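Local structure of oxalate biosynthetic component 1 (Burkholderia thailandensis, 5IKY) at residues V351-I356 / S396-I401; G372-F377 / S445-L450; A381-Y386 / L451-F456. The protein takes part in oxalate biosynthesis controlled by quorum sensing, as a bifunctional enzyme with serine hydrolase and lyase activities. All coordinates share one frame; numbering follows the deposited sequence.

Contact 1 (V351-I356 / S396-I401); sequences VFNHTI and SDDSLI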
loop_
_atom_site.group_PDB
_atom_site.type_symbol
_atom_site.label_atom_id
_atom_site.label_comp_id
_atom_site.label_asym_id
_atom_site.label_seq_id
_atom_site.Cartn_x
_atom_site.Cartn_y
_atom_site.Cartn_z
ATOM N N VAL A 351 28.992 3.587 -3.394
ATOM C CA VAL A 351 30.152 4.398 -3.731
ATOM C C VAL A 351 30.578 5.260 -2.544
ATOM O O VAL A 351 30.113 6.388 -2.379
ATOM C CB VAL A 351 29.866 5.286 -4.952
ATOM C CG1 VAL A 351 31.105 6.068 -5.340
ATOM C CG2 VAL A 351 29.392 4.431 -6.118
ATOM N N PHE A 352 31.460 4.714 -1.715
ATOM C CA PHE A 352 31.922 5.411 -0.522
ATOM C C PHE A 352 33.051 6.392 -0.819
ATOM O O PHE A 352 33.105 7.476 -0.236
ATOM C CB PHE A 352 32.383 4.407 0.536
ATOM C CG PHE A 352 31.258 3.721 1.255
ATOM C CD1 PHE A 352 30.604 4.349 2.302
ATOM C CD2 PHE A 352 30.860 2.446 0.892
ATOM C CE1 PHE A 352 29.573 3.723 2.968
ATOM C CE2 PHE A 352 29.828 1.813 1.560
ATOM C CZ PHE A 352 29.184 2.453 2.599
ATOM N N ASN A 353 33.951 6.008 -1.718
ATOM C CA ASN A 353 35.151 6.801 -1.977
ATOM C C ASN A 353 35.586 6.770 -3.440
ATOM O O ASN A 353 35.024 6.033 -4.251
ATOM C CB ASN A 353 36.297 6.314 -1.088
ATOM C CG ASN A 353 36.439 4.805 -1.095
ATOM O OD1 ASN A 353 36.781 4.208 -2.118
ATOM N ND2 ASN A 353 36.197 4.179 0.053
ATOM N N HIS A 354 36.599 7.567 -3.767
ATOM C CA HIS A 354 37.103 7.654 -5.136
ATOM C C HIS A 354 37.759 6.356 -5.598
ATOM O O HIS A 354 37.789 6.063 -6.793
ATOM C CB HIS A 354 38.090 8.814 -5.271
ATOM C CG HIS A 354 37.436 10.160 -5.303
ATOM N ND1 HIS A 354 36.675 10.590 -6.368
ATOM C CD2 HIS A 354 37.424 11.168 -4.400
ATOM C CE1 HIS A 354 36.223 11.808 -6.121
ATOM N NE2 HIS A 354 36.664 12.182 -4.933
ATOM N N THR A 355 38.280 5.580 -4.654
ATOM C CA THR A 355 38.884 4.296 -4.989
ATOM C C THR A 355 37.819 3.317 -5.486
ATOM O O THR A 355 38.077 2.512 -6.381
ATOM C CB THR A 355 39.634 3.695 -3.785
ATOM O OG1 THR A 355 40.563 4.657 -3.272
ATOM C CG2 THR A 355 40.391 2.439 -4.195
ATOM N N ILE A 356 36.622 3.399 -4.907
ATOM C CA ILE A 356 35.491 2.596 -5.364
ATOM C C ILE A 356 35.138 2.941 -6.808
ATOM O O ILE A 356 34.965 2.053 -7.645
ATOM C CB ILE A 356 34.242 2.800 -4.482
ATOM C CG1 ILE A 356 34.490 2.294 -3.061
ATOM C CG2 ILE A 356 33.033 2.097 -5.094
ATOM C CD1 ILE A 356 34.616 0.799 -2.964
ATOM N N SER A 396 44.851 9.319 3.770
ATOM C CA SER A 396 44.552 10.541 3.041
ATOM C C SER A 396 43.058 10.597 2.762
ATOM O O SER A 396 42.363 9.588 2.871
ATOM C CB SER A 396 45.357 10.614 1.740
ATOM O OG SER A 396 45.252 9.412 0.996
ATOM N N ASP A 397 42.569 11.779 2.408
ATOM C CA ASP A 397 41.145 11.978 2.178
ATOM C C ASP A 397 40.713 11.402 0.833
ATOM O O ASP A 397 41.149 11.867 -0.220
ATOM C CB ASP A 397 40.802 13.467 2.252
ATOM C CG ASP A 397 39.309 13.724 2.223
ATOM O OD1 ASP A 397 38.537 12.792 2.537
ATOM O OD2 ASP A 397 38.911 14.861 1.895
ATOM N N ASP A 398 39.851 10.390 0.877
ATOM C CA ASP A 398 39.368 9.744 -0.338
ATOM C C ASP A 398 37.877 9.999 -0.531
ATOM O O ASP A 398 37.226 9.343 -1.343
ATOM C CB ASP A 398 39.642 8.237 -0.291
ATOM C CG ASP A 398 39.762 7.621 -1.674
ATOM O OD1 ASP A 398 40.161 8.343 -2.615
ATOM O OD2 ASP A 398 39.458 6.418 -1.823
ATOM N N SER A 399 37.345 10.956 0.222
ATOM C CA SER A 399 35.912 11.235 0.223
ATOM C C SER A 399 35.439 11.792 -1.115
ATOM O O SER A 399 36.188 12.484 -1.805
ATOM C CB SER A 399 35.565 12.219 1.346
ATOM O OG SER A 399 36.131 11.812 2.581
ATOM N N LEU A 400 34.196 11.482 -1.477
ATOM C CA LEU A 400 33.594 12.012 -2.696
ATOM C C LEU A 400 33.548 13.532 -2.631
ATOM O O LEU A 400 33.888 14.218 -3.593
ATOM C CB LEU A 400 32.190 11.444 -2.902
ATOM C CG LEU A 400 32.097 9.935 -3.128
ATOM C CD1 LEU A 400 30.652 9.518 -3.352
ATOM C CD2 LEU A 400 32.969 9.512 -4.303
ATOM N N ILE A 401 33.121 14.044 -1.483
ATOM C CA ILE A 401 33.241 15.462 -1.180
ATOM C C ILE A 401 34.380 15.623 -0.185
ATOM O O ILE A 401 34.304 15.102 0.927
ATOM C CB ILE A 401 31.939 16.041 -0.593
ATOM C CG1 ILE A 401 30.770 15.805 -1.549
ATOM C CG2 ILE A 401 32.096 17.526 -0.297
ATOM C CD1 ILE A 401 29.465 16.400 -1.074
HETATM O O HOH W 1 36.070 15.357 -4.686
#
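The start of helix 354-360 meets the chain leaving strand 395-397 through one backbone hydrogen bond, His354 N to Asp398 O at 3.1 Å, with Asn353 and Ser399 CA atoms 5.0 Å apart. Asp398 does most of the gripping. Its CG stands anti to the backbone N (chi1 -154°), which carries the carboxylate to the first turn of the helix, where OD2 takes two donors from opposite faces of its plane: Thr355 OG1 at 2.5 Å and Thr355 N at 3.2 Å. An aspartate suits this place because the first amides of a helix lack partners within it, and a negative charge there would interact favourably with the positive end of the helix dipole. Asn353 fills the N-cap, its OD1 accepting from Ile356 N at 2.9 Å; its amide lies 21° from the plane of the Asp398 carboxylate. The His354 ring rests with one face over Leu400 CD2, while water 1, in the ring plane, links NE2 to Leu400 O. Apolar Leu400 CD1 reaches Val351 CG1 at 4.0 Å, the side chains crossing at about a right angle. The contact borders the metal site: the Phe352 side chain lies about 6 Å from the magnesium ion. Leu400 also packs on Leu432 and Thr435 of helix 418-442, whereas Val351 ends strand 346-351 beside strand 375-380, and Asn353 ND2 ties the cap to Pro317 O and Gln385 OE1.

Contact 2 (G372-F377 / S445-L450); sequences GVPVLF and SCKISL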
loop_
_atom_site.group_PDB
_atom_site.type_symbol
_atom_site.label_atom_id
_atom_site.label_comp_id
_atom_site.label_asym_id
_atom_site.label_seq_id
_atom_site.Cartn_x
_atom_site.Cartn_y
_atom_site.Cartn_z
ATOM N N GLY A 372 24.354 -7.731 -14.495
ATOM C CA GLY A 372 23.013 -7.304 -14.855
ATOM C C GLY A 372 22.845 -5.805 -15.024
ATOM O O GLY A 372 23.351 -5.013 -14.227
ATOM N N VAL A 373 22.116 -5.419 -16.065
ATOM C CA VAL A 373 21.902 -4.013 -16.383
ATOM C C VAL A 373 20.425 -3.637 -16.236
ATOM O O VAL A 373 19.550 -4.481 -16.418
ATOM C CB VAL A 373 22.387 -3.688 -17.813
ATOM C CG1 VAL A 373 23.892 -3.857 -17.907
ATOM C CG2 VAL A 373 21.683 -4.571 -18.827
ATOM N N PRO A 374 20.140 -2.370 -15.890
ATOM C CA PRO A 374 21.092 -1.288 -15.598
ATOM C C PRO A 374 21.856 -1.471 -14.284
ATOM O O PRO A 374 21.337 -2.043 -13.325
ATOM C CB PRO A 374 20.198 -0.046 -15.531
ATOM C CG PRO A 374 18.855 -0.567 -15.177
ATOM C CD PRO A 374 18.746 -1.893 -15.868
ATOM N N VAL A 375 23.095 -0.992 -14.267
ATOM C CA VAL A 375 23.945 -1.080 -13.092
ATOM C C VAL A 375 23.508 -0.028 -12.085
ATOM O O VAL A 375 23.287 1.127 -12.443
ATOM C CB VAL A 375 25.435 -0.893 -13.462
ATOM C CG1 VAL A 375 26.325 -1.038 -12.239
ATOM C CG2 VAL A 375 25.833 -1.902 -14.517
ATOM N N LEU A 376 23.371 -0.430 -10.827
ATOM C CA LEU A 376 22.839 0.459 -9.800
ATOM C C LEU A 376 23.941 1.069 -8.945
ATOM O O LEU A 376 24.802 0.356 -8.431
ATOM C CB LEU A 376 21.854 -0.300 -8.913
ATOM C CG LEU A 376 20.793 -1.108 -9.657
ATOM C CD1 LEU A 376 19.960 -1.909 -8.679
ATOM C CD2 LEU A 376 19.920 -0.188 -10.494
ATOM N N PHE A 377 23.907 2.388 -8.780
ATOM C CA PHE A 377 24.924 3.073 -7.994
ATOM C C PHE A 377 24.333 3.879 -6.846
ATOM O O PHE A 377 23.295 4.524 -6.988
ATOM C CB PHE A 377 25.766 3.989 -8.885
ATOM C CG PHE A 377 26.694 3.251 -9.802
ATOM C CD1 PHE A 377 27.916 2.793 -9.343
ATOM C CD2 PHE A 377 26.344 3.012 -11.119
ATOM C CE1 PHE A 377 28.777 2.111 -10.184
ATOM C CE2 PHE A 377 27.198 2.332 -11.964
ATOM C CZ PHE A 377 28.416 1.880 -11.496
ATOM N N SER A 445 24.358 1.888 -19.446
ATOM C CA SER A 445 23.080 1.666 -18.780
ATOM C C SER A 445 23.270 1.588 -17.268
ATOM O O SER A 445 23.700 0.560 -16.743
ATOM C CB SER A 445 22.414 0.387 -19.299
ATOM O OG SER A 445 21.125 0.213 -18.733
ATOM N N CYS A 446 22.955 2.674 -16.568
ATOM C CA CYS A 446 23.115 2.698 -15.121
ATOM C C CYS A 446 22.177 3.686 -14.432
ATOM O O CYS A 446 21.768 4.687 -15.017
ATOM C CB CYS A 446 24.562 3.030 -14.751
ATOM S SG CYS A 446 25.004 4.768 -14.962
ATOM N N LYS A 447 21.849 3.387 -13.179
ATOM C CA LYS A 447 21.064 4.284 -12.334
ATOM C C LYS A 447 21.924 4.782 -11.184
ATOM O O LYS A 447 22.664 4.009 -10.578
ATOM C CB LYS A 447 19.822 3.579 -11.791
ATOM C CG LYS A 447 18.871 3.070 -12.858
ATOM C CD LYS A 447 18.196 4.220 -13.575
ATOM C CE LYS A 447 17.232 3.715 -14.631
ATOM N NZ LYS A 447 16.503 4.835 -15.286
ATOM N N ILE A 448 21.829 6.074 -10.885
ATOM C CA ILE A 448 22.610 6.662 -9.804
ATOM C C ILE A 448 21.717 7.359 -8.786
ATOM O O ILE A 448 20.920 8.228 -9.141
ATOM C CB ILE A 448 23.639 7.672 -10.336
ATOM C CG1 ILE A 448 24.586 6.999 -11.332
ATOM C CG2 ILE A 448 24.423 8.289 -9.188
ATOM C CD1 ILE A 448 25.525 7.964 -12.020
ATOM N N SER A 449 21.854 6.973 -7.521
ATOM C CA SER A 449 21.092 7.596 -6.446
ATOM C C SER A 449 22.003 8.330 -5.466
ATOM O O SER A 449 23.214 8.106 -5.434
ATOM C CB SER A 449 20.253 6.554 -5.703
ATOM O OG SER A 449 19.303 5.958 -6.569
ATOM N N LEU A 450 21.405 9.204 -4.662
ATOM C CA LEU A 450 22.155 10.022 -3.718
ATOM C C LEU A 450 21.642 9.878 -2.289
ATOM O O LEU A 450 20.434 9.834 -2.054
ATOM C CB LEU A 450 22.092 11.492 -4.133
ATOM C CG LEU A 450 22.694 12.525 -3.180
ATOM C CD1 LEU A 450 24.203 12.381 -3.133
ATOM C CD2 LEU A 450 22.295 13.934 -3.586
HETATM O O HOH W 2 20.695 3.253 -7.304
#
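Val375 and Phe377 pair with Cys446 and Ile448 as parallel strands, their short axes 4.6 Å apart and 12° from parallel. The tight part is the inner end. Phe377 N gives to Lys447 O at 2.7 Å, and Phe377 O accepts from Ser449 N at 2.9 Å and from water 2, which also joins Ser449 OG. The Phe377 ring, its CG anti to the carbonyl carbon (chi1 -72°), turns an edge to Cys446 CB, 3.9 Å from CE2, while Phe377 CB meets Ile448 CG1 at 4.1 Å. Large apolar groups suit this face, which helix 418-442 covers through Leu439 and Val436. On the other face buried Leu376 sets CD2 4.0 Å from Lys447 CB, packing on the aliphatic start of a lysine whose bend at chi2 (-69°) carries NZ off from the strand pair to a long, weak ion pair with Glu524. Exposure, not distance, grows toward the strand starts: Pro374, after a cis peptide bond, sets CB 3.3 Å from Ser445 OG, yet both are partly exposed and Val373 is exposed. Four backbone bonds thus set the parallel pairing and apolar side chains pack on the Phe377 face, consistent with the TIM-barrel clan of the beta-keto acid cleavage family.

Contact 3 (A381-Y386 / L451-F456); sequences AAVDQY and LLPGPF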
loop_
_atom_site.group_PDB
_atom_site.type_symbol
_atom_site.label_atom_id
_atom_site.label_comp_id
_atom_site.label_asym_id
_atom_site.label_seq_id
_atom_site.Cartn_x
_atom_site.Cartn_y
_atom_site.Cartn_z
ATOM N N ALA A 381 27.550 10.391 -0.177
ATOM C CA ALA A 381 28.177 11.708 -0.184
ATOM C C ALA A 381 28.226 12.335 1.206
ATOM O O ALA A 381 27.417 12.008 2.072
ATOM C CB ALA A 381 27.443 12.629 -1.149
ATOM N N ALA A 382 29.194 13.231 1.398
ATOM C CA ALA A 382 29.368 13.986 2.639
ATOM C C ALA A 382 29.708 13.096 3.836
ATOM O O ALA A 382 29.524 13.498 4.983
ATOM C CB ALA A 382 28.122 14.820 2.934
ATOM N N VAL A 383 30.209 11.897 3.565
ATOM C CA VAL A 383 30.696 11.007 4.615
ATOM C C VAL A 383 32.211 10.857 4.500
ATOM O O VAL A 383 32.709 10.282 3.535
ATOM C CB VAL A 383 30.028 9.622 4.543
ATOM C CG1 VAL A 383 30.695 8.654 5.514
ATOM C CG2 VAL A 383 28.539 9.738 4.826
ATOM N N ASP A 384 32.935 11.377 5.487
ATOM C CA ASP A 384 34.396 11.427 5.426
ATOM C C ASP A 384 35.036 10.042 5.350
ATOM O O ASP A 384 34.796 9.184 6.200
ATOM C CB ASP A 384 34.950 12.190 6.629
ATOM C CG ASP A 384 34.585 13.661 6.602
ATOM O OD1 ASP A 384 34.092 14.128 5.554
ATOM O OD2 ASP A 384 34.797 14.350 7.622
ATOM N N GLN A 385 35.859 9.847 4.324
ATOM C CA GLN A 385 36.503 8.565 4.065
ATOM C C GLN A 385 38.024 8.675 4.043
ATOM O O GLN A 385 38.582 9.719 3.702
ATOM C CB GLN A 385 36.014 7.986 2.734
ATOM C CG GLN A 385 34.615 7.393 2.786
ATOM C CD GLN A 385 34.600 6.006 3.400
ATOM O OE1 GLN A 385 35.456 5.170 3.100
ATOM N NE2 GLN A 385 33.629 5.757 4.270
ATOM N N TYR A 386 38.685 7.582 4.405
ATOM C CA TYR A 386 40.137 7.484 4.314
ATOM C C TYR A 386 40.558 6.502 3.226
ATOM O O TYR A 386 39.916 5.472 3.025
ATOM C CB TYR A 386 40.738 7.034 5.650
ATOM C CG TYR A 386 41.018 8.143 6.637
ATOM C CD1 TYR A 386 41.402 9.407 6.208
ATOM C CD2 TYR A 386 40.902 7.920 8.004
ATOM C CE1 TYR A 386 41.662 10.419 7.118
ATOM C CE2 TYR A 386 41.156 8.922 8.917
ATOM C CZ TYR A 386 41.534 10.170 8.470
ATOM O OH TYR A 386 41.787 11.170 9.380
ATOM N N LEU A 451 22.565 9.801 -1.337
ATOM C CA LEU A 451 22.209 9.907 0.071
ATOM C C LEU A 451 23.066 10.987 0.724
ATOM O O LEU A 451 24.192 11.240 0.301
ATOM C CB LEU A 451 22.375 8.561 0.788
ATOM C CG LEU A 451 23.760 8.038 1.180
ATOM C CD1 LEU A 451 24.191 8.551 2.551
ATOM C CD2 LEU A 451 23.758 6.521 1.166
ATOM N N LEU A 452 22.520 11.629 1.749
ATOM C CA LEU A 452 23.259 12.620 2.514
ATOM C C LEU A 452 22.941 12.453 3.997
ATOM O O LEU A 452 21.779 12.299 4.368
ATOM C CB LEU A 452 22.922 14.036 2.042
ATOM C CG LEU A 452 23.450 14.461 0.670
ATOM C CD1 LEU A 452 22.913 15.830 0.291
ATOM C CD2 LEU A 452 24.968 14.471 0.664
ATOM N N PRO A 453 23.980 12.478 4.847
ATOM C CA PRO A 453 23.851 12.272 6.294
ATOM C C PRO A 453 23.440 13.526 7.063
ATOM O O PRO A 453 23.978 14.605 6.812
ATOM C CB PRO A 453 25.259 11.836 6.700
ATOM C CG PRO A 453 26.146 12.560 5.741
ATOM C CD PRO A 453 25.388 12.625 4.435
ATOM N N GLY A 454 22.480 13.380 7.972
ATOM C CA GLY A 454 22.106 14.439 8.896
ATOM C C GLY A 454 21.686 15.773 8.302
ATOM O O GLY A 454 20.695 15.853 7.577
ATOM N N PRO A 455 22.445 16.835 8.618
ATOM C CA PRO A 455 22.146 18.229 8.260
ATOM C C PRO A 455 22.133 18.503 6.758
ATOM O O PRO A 455 21.385 19.368 6.301
ATOM C CB PRO A 455 23.284 19.014 8.929
ATOM C CG PRO A 455 23.812 18.107 9.990
ATOM C CD PRO A 455 23.671 16.730 9.425
ATOM N N PHE A 456 22.950 17.774 6.005
ATOM C CA PHE A 456 23.103 18.021 4.574
ATOM C C PHE A 456 21.858 17.646 3.767
ATOM O O PHE A 456 21.788 17.914 2.568
ATOM C CB PHE A 456 24.317 17.254 4.036
ATOM C CG PHE A 456 25.607 17.608 4.720
ATOM C CD1 PHE A 456 26.411 18.624 4.229
ATOM C CD2 PHE A 456 26.012 16.930 5.859
ATOM C CE1 PHE A 456 27.596 18.954 4.860
ATOM C CE2 PHE A 456 27.196 17.257 6.493
ATOM C CZ PHE A 456 27.988 18.272 5.993
#
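The Phe456 ring receives Ala382 CB over the centre of one face, with Pro453 O in plane at its edge. This is a CH-pi contact: CB stands 4.2 Å from the ring centroid and only 11° off the normal. A methyl group suits the spot, being small enough to approach the ring directly while Pro453 CD and Leu452 CD2 also press on it. The phenyl arrives there with CG anti to the carbonyl carbon (chi1 -58°). The left-handed backbone conformation of Ala382 turns the chain here, and its CB points toward the other loop, lying 3.8 Å from Pro453 CD and 3.9 Å from Leu452 CD2.

The puckered ring of Pro453 packs beside it. Its CD comes 3.2 Å from Ala381 O, and its CG touches Val383 CG2 at 3.8 Å, the two side chains crossing obliquely. Proline offers this carbon surface without an amide hydrogen that would need a partner. Leu452 extends one methyl, CD2, to Ala381 CB at 3.6 Å, so that both alanines share the same leucine tip. Polar ties between the loops are slight: Ala381 N to Leu451 O is a weak hydrogen bond of 3.5 Å, a fading continuation of the strand pairing.

Both loops follow neighbouring parallel strands, 375-380 and 446-451, at their C-terminal end, where the magnesium ion is bound by His227 and Glu477, about 7 Å from the Leu451 side chain. Helix 403-415 packs against Phe456 through Arg406, Ile409 and Leu413, and Arg406 also forms a salt bridge with Asp384.

In the fold
The three contacts gather at one curled parallel sheet, and contacts 1 and 3 also reach the small antiparallel sheet of strands 386-388 and 395-397. Contact 2 joins two adjacent strands, 375-380 and 446-451, and contact 3 joins the loops that follow them; Leu450 CD1 on Ala381 CB connects the two. Contact 1 starts at the last residue of the neighbouring strand 346-351, runs into the helix after it, and touches contact 2 through Val351 and Phe377. Contacts 1 and 3 are mostly buried, contact 2 partly so. Regular backbone bonds dominate contact 2, carboxylate and capping bonds contact 1, and apolar packing contact 3. Gln385 binds contacts 1 and 3 together, its backbone N probably bonded to Ser399 OG and its O to Asp398 N.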